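Local coordinates for protein epoxide hydrolase (Aspergillus niger, PDB 3G02) that probably hydrolyses epoxides to vicinal diols, here as a variant made enantioselective by directed evolution, at residues A[35-40]-A[269-273]; A[92-97]-A[172-177]. The protein carries 9 engineered substitutions. All blocks are in the same frame, centred on the assembly; numbering follows the deposited sequence. Where two conformers were deposited one is given.

Contact 1. Residues A[35-40]-A[269-273]; sequences LVRLSK and SSPIA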
loop_
_atom_site.group_PDB
_atom_site.type_symbol
_atom_site.label_atom_id
_atom_site.label_comp_id
_atom_site.label_asym_id
_atom_site.label_seq_id
_atom_site.Cartn_x
_atom_site.Cartn_y
_atom_site.Cartn_z
ATOM N N LEU A 35 4.033 22.818 1.116
ATOM C CA LEU A 35 3.331 21.555 1.325
ATOM C C LEU A 35 4.034 20.651 2.338
ATOM O O LEU A 35 3.373 19.904 3.053
ATOM C CB LEU A 35 3.063 20.841 -0.002
ATOM C CG LEU A 35 2.238 21.613 -1.047
ATOM C CD1 LEU A 35 1.965 20.745 -2.261
ATOM C CD2 LEU A 35 0.932 22.162 -0.473
ATOM N N VAL A 36 5.360 20.732 2.419
ATOM C CA VAL A 36 6.089 20.042 3.487
ATOM C C VAL A 36 5.661 20.595 4.849
ATOM O O VAL A 36 5.368 19.832 5.770
ATOM C CB VAL A 36 7.630 20.138 3.320
ATOM C CG1 VAL A 36 8.345 19.591 4.555
ATOM C CG2 VAL A 36 8.090 19.382 2.073
ATOM N N ARG A 37 5.606 21.923 4.957
ATOM C CA ARG A 37 5.187 22.581 6.193
ATOM C C ARG A 37 3.740 22.240 6.570
ATOM O O ARG A 37 3.455 21.959 7.734
ATOM C CB ARG A 37 5.367 24.098 6.084
ATOM C CG ARG A 37 5.252 24.822 7.419
ATOM C CD ARG A 37 5.316 26.335 7.265
ATOM N NE ARG A 37 4.079 26.879 6.707
ATOM C CZ ARG A 37 3.943 27.337 5.464
ATOM N NH1 ARG A 37 4.974 27.334 4.626
ATOM N NH2 ARG A 37 2.771 27.808 5.062
ATOM N N LEU A 38 2.844 22.251 5.585
ATOM C CA LEU A 38 1.419 22.000 5.825
ATOM C C LEU A 38 1.094 20.550 6.175
ATOM O O LEU A 38 0.102 20.282 6.858
ATOM C CB LEU A 38 0.584 22.422 4.616
ATOM C CG LEU A 38 0.378 23.918 4.369
ATOM C CD1 LEU A 38 -0.273 24.103 3.017
ATOM C CD2 LEU A 38 -0.459 24.569 5.469
ATOM N N SER A 39 1.936 19.631 5.701
ATOM C CA SER A 39 1.750 18.194 5.912
ATOM C C SER A 39 1.756 17.810 7.385
ATOM O O SER A 39 2.561 18.309 8.171
ATOM C CB SER A 39 2.840 17.404 5.187
ATOM O OG SER A 39 2.757 17.567 3.784
ATOM N N LYS A 40 0.851 16.909 7.750
ATOM C CA LYS A 40 0.797 16.387 9.108
ATOM C C LYS A 40 1.590 15.086 9.201
ATOM O O LYS A 40 1.948 14.491 8.183
ATOM C CB LYS A 40 -0.659 16.134 9.529
ATOM C CG LYS A 40 -1.617 17.313 9.348
ATOM C CD LYS A 40 -1.314 18.453 10.316
ATOM C CE LYS A 40 -2.444 19.468 10.339
ATOM N NZ LYS A 40 -2.030 20.752 10.969
ATOM N N SER A 269 -0.486 13.521 -3.147
ATOM C CA SER A 269 -1.229 14.496 -2.342
ATOM C C SER A 269 -0.341 15.353 -1.448
ATOM O O SER A 269 -0.634 16.530 -1.222
ATOM C CB SER A 269 -2.310 13.797 -1.512
ATOM O OG SER A 269 -1.742 13.014 -0.482
ATOM N N SER A 270 0.735 14.756 -0.945
ATOM C CA SER A 270 1.618 15.401 0.020
ATOM C C SER A 270 3.040 14.891 -0.158
ATOM O O SER A 270 3.251 13.686 -0.335
ATOM C CB SER A 270 1.154 15.113 1.449
ATOM O OG SER A 270 2.180 15.388 2.390
ATOM N N PRO A 271 4.030 15.800 -0.096
ATOM C CA PRO A 271 5.424 15.367 -0.208
ATOM C C PRO A 271 5.861 14.472 0.953
ATOM O O PRO A 271 6.783 13.673 0.801
ATOM C CB PRO A 271 6.205 16.689 -0.216
ATOM C CG PRO A 271 5.295 17.668 0.462
ATOM C CD PRO A 271 3.914 17.265 0.060
ATOM N N ILE A 272 5.199 14.612 2.099
ATOM C CA ILE A 272 5.485 13.770 3.260
ATOM C C ILE A 272 4.965 12.337 3.058
ATOM O O ILE A 272 5.615 11.375 3.483
ATOM C CB ILE A 272 4.975 14.426 4.571
ATOM C CG1 ILE A 272 5.900 15.599 4.951
ATOM C CG2 ILE A 272 4.837 13.410 5.712
ATOM C CD1 ILE A 272 7.324 15.230 5.302
ATOM N N ALA A 273 3.818 12.197 2.389
ATOM C CA ALA A 273 3.337 10.873 1.982
ATOM C C ALA A 273 4.370 10.191 1.090
ATOM O O ALA A 273 4.733 9.038 1.318
ATOM C CB ALA A 273 1.994 10.970 1.265
#
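A serine N-cap with proline in the first helical position starts helix 271-284 of the helical lid, and it meets the C-terminal end of helix 26-38, from the N-terminal region of this α/β-hydrolase-fold protein. S39, the first residue to leave helical geometry, keeps chi1 in the m well, which folds OG back onto the last turn: S39 OG donates to L35 O at 2.5 Å, the same carbonyl that S39 N reaches at 3.0 Å. S39 is modelled in two conformers, and this is the one given. Across the interface, chi1 of S270 in the t well places OG between I272 N and S39 OG. The P271 ring packs against the other helix: its CD lies 3.7 Å from L35 CB, and its CG 3.7 Å from V36 CG2. I272, m at both chi angles, sets CG1 3.6 Å from S39 CB, and P271 CD lies 3.9 Å from S39 OG, so apolar atoms flank the serine pair. W69 of helix 59-71 touches both V36 and P271, while W303 of helix 292-304 touches both L35 and P271. The site borders the second subunit, where S269 packs on A273 of the partner chain. The cap of one helix is wired to the end of the other: I272 N donates to S270 OG at 3.1 Å, and S270 OG in turn donates to S39 OG at 2.7 Å.

Contact 2. Residues A[92-97]-A[172-177]; sequences IEGLTI and RVVDQL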
loop_
_atom_site.group_PDB
_atom_site.type_symbol
_atom_site.label_atom_id
_atom_site.label_comp_id
_atom_site.label_asym_id
_atom_site.label_seq_id
_atom_site.Cartn_x
_atom_site.Cartn_y
_atom_site.Cartn_z
ATOM N N ILE A 92 10.537 9.724 -28.751
ATOM C CA ILE A 92 10.363 8.361 -29.219
ATOM C C ILE A 92 8.903 7.990 -29.005
ATOM O O ILE A 92 8.402 8.047 -27.880
ATOM C CB ILE A 92 11.306 7.376 -28.480
ATOM C CG1 ILE A 92 12.768 7.679 -28.832
ATOM C CG2 ILE A 92 10.963 5.934 -28.834
ATOM C CD1 ILE A 92 13.774 7.136 -27.836
ATOM N N GLU A 93 8.221 7.641 -30.096
ATOM C CA GLU A 93 6.792 7.288 -30.070
ATOM C C GLU A 93 5.924 8.345 -29.374
ATOM O O GLU A 93 4.962 8.014 -28.680
ATOM C CB GLU A 93 6.588 5.900 -29.441
ATOM C CG GLU A 93 7.225 4.771 -30.238
ATOM C CD GLU A 93 7.117 3.412 -29.569
ATOM O OE1 GLU A 93 6.259 3.229 -28.672
ATOM O OE2 GLU A 93 7.894 2.517 -29.954
ATOM N N GLY A 94 6.280 9.615 -29.555
ATOM C CA GLY A 94 5.532 10.715 -28.959
ATOM C C GLY A 94 5.867 10.976 -27.500
ATOM O O GLY A 94 5.299 11.881 -26.884
ATOM N N LEU A 95 6.779 10.183 -26.940
ATOM C CA LEU A 95 7.228 10.387 -25.564
ATOM C C LEU A 95 8.539 11.148 -25.552
ATOM O O LEU A 95 9.417 10.888 -26.374
ATOM C CB LEU A 95 7.412 9.049 -24.839
ATOM C CG LEU A 95 6.239 8.062 -24.782
ATOM C CD1 LEU A 95 6.651 6.787 -24.071
ATOM C CD2 LEU A 95 5.020 8.679 -24.116
ATOM N N THR A 96 8.663 12.093 -24.628
ATOM C CA THR A 96 9.935 12.764 -24.392
ATOM C C THR A 96 10.798 11.830 -23.553
ATOM O O THR A 96 10.448 11.514 -22.415
ATOM C CB THR A 96 9.736 14.106 -23.667
ATOM O OG1 THR A 96 8.944 14.976 -24.488
ATOM C CG2 THR A 96 11.078 14.776 -23.378
ATOM N N ILE A 97 11.903 11.367 -24.127
ATOM C CA ILE A 97 12.820 10.494 -23.403
ATOM C C ILE A 97 14.075 11.260 -23.029
ATOM O O ILE A 97 14.859 11.655 -23.892
ATOM C CB ILE A 97 13.162 9.203 -24.195
ATOM C CG1 ILE A 97 11.882 8.409 -24.508
ATOM C CG2 ILE A 97 14.182 8.341 -23.438
ATOM C CD1 ILE A 97 11.018 8.062 -23.280
ATOM N N ARG A 172 11.288 -1.630 -26.037
ATOM C CA ARG A 172 11.262 -1.076 -27.386
ATOM C C ARG A 172 11.756 0.379 -27.415
ATOM O O ARG A 172 12.484 0.778 -28.326
ATOM C CB ARG A 172 9.859 -1.198 -27.986
ATOM C CG ARG A 172 9.780 -0.852 -29.474
ATOM C CD ARG A 172 8.353 -0.950 -30.004
ATOM N NE ARG A 172 7.457 -0.033 -29.305
ATOM C CZ ARG A 172 6.552 -0.401 -28.399
ATOM N NH1 ARG A 172 6.399 -1.682 -28.082
ATOM N NH2 ARG A 172 5.801 0.520 -27.812
ATOM N N VAL A 173 11.378 1.161 -26.405
ATOM C CA VAL A 173 11.843 2.546 -26.276
ATOM C C VAL A 173 13.364 2.627 -26.071
ATOM O O VAL A 173 14.033 3.446 -26.702
ATOM C CB VAL A 173 11.093 3.301 -25.144
ATOM C CG1 VAL A 173 11.753 4.644 -24.844
ATOM C CG2 VAL A 173 9.627 3.504 -25.525
ATOM N N VAL A 174 13.902 1.783 -25.191
ATOM C CA VAL A 174 15.344 1.768 -24.928
ATOM C C VAL A 174 16.119 1.368 -26.188
ATOM O O VAL A 174 17.099 2.022 -26.551
ATOM C CB VAL A 174 15.706 0.853 -23.732
ATOM C CG1 VAL A 174 17.221 0.723 -23.574
ATOM C CG2 VAL A 174 15.100 1.395 -22.442
ATOM N N ASP A 175 15.656 0.315 -26.856
ATOM C CA ASP A 175 16.276 -0.144 -28.100
ATOM C C ASP A 175 16.257 0.956 -29.164
ATOM O O ASP A 175 17.259 1.179 -29.851
ATOM C CB ASP A 175 15.585 -1.408 -28.615
ATOM C CG ASP A 175 16.112 -1.856 -29.969
ATOM O OD1 ASP A 175 17.231 -2.409 -30.029
ATOM O OD2 ASP A 175 15.385 -1.670 -30.967
ATOM N N GLN A 176 15.127 1.651 -29.289
ATOM C CA GLN A 176 15.009 2.745 -30.255
ATOM C C GLN A 176 15.967 3.892 -29.930
ATOM O O GLN A 176 16.579 4.474 -30.829
ATOM C CB GLN A 176 13.565 3.256 -30.343
ATOM C CG GLN A 176 13.293 4.160 -31.550
ATOM C CD GLN A 176 13.685 3.515 -32.875
ATOM O OE1 GLN A 176 13.217 2.426 -33.214
ATOM N NE2 GLN A 176 14.552 4.187 -33.627
ATOM N N LEU A 177 16.103 4.211 -28.645
ATOM C CA LEU A 177 17.033 5.244 -28.214
ATOM C C LEU A 177 18.454 4.900 -28.645
ATOM O O LEU A 177 19.150 5.743 -29.212
ATOM C CB LEU A 177 16.968 5.435 -26.693
ATOM C CG LEU A 177 18.019 6.364 -26.075
ATOM C CD1 LEU A 177 17.864 7.801 -26.555
ATOM C CD2 LEU A 177 17.952 6.293 -24.553
#
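A two-pronged salt bridge joins E93, in the turn of a β-hairpin, to R172 on helix 167-180. R172 NE donates to E93 OE2 at 2.7 Å and R172 NH2 to E93 OE1 at 2.9 Å, both nearly linear (171° and 173°), with OE2 at the edge of the guanidinium and near its plane. The CA-to-CB bond of R172 leaves the helix sideways, and the p value of chi3 helps bring its end round to E93; NH1 forms a further salt bridge with D169. E93 stands in a type I' turn from I92 to L95, closed by I92 N to L95 O (2.9 Å) and L95 N to I92 O (2.8 Å). E93 and G94 take its two central places, both with positive phi. Inward of the charges lies an apolar layer. V173 CG1 is in contact with both isoleucines, 4.3 Å from I92 CG2 and 3.8 Å from I97 CG1. One helical turn on, L177 CB lies 3.8 Å from I92 CD1, and L177 CD2 is 4.4 Å from I97 CG2. Q176 lends its aliphatic part, CG being 4.0 Å from I92 CG2, while its NE2 hydrogen-bonds D180 OD1. L177 also reaches V146 and P148 at strand 143-148, and V174, pointing away, packs on L202 of helix 194-205. Such a helix, laid over the central sheet and leading into strand 187-191 ahead of the predicted nucleophile D193, is a hallmark of the α/β-hydrolase fold, here fastened to the hairpin at the sheet's edge.

How the contacts relate
From the N terminus, the chain first passes 35-40, at the end of helix 26-38, then the hairpin at 92-97. Contact 2 is the first to close, when helix 167-180 brings 172-177 back over that hairpin. The chain completes further strands of the sheet and enters the helical lid, where 269-273 returns to 35-40 and closes contact 1. The shorter loop is thus nested within the longer one. Contact 2 stays inside the α/β core, at the sheet's antiparallel edge, whereas contact 1 ties the N-terminal region to the lid beside the second subunit. Their centres are 34 Å apart and their nearest atoms about 22 Å, so they do not touch.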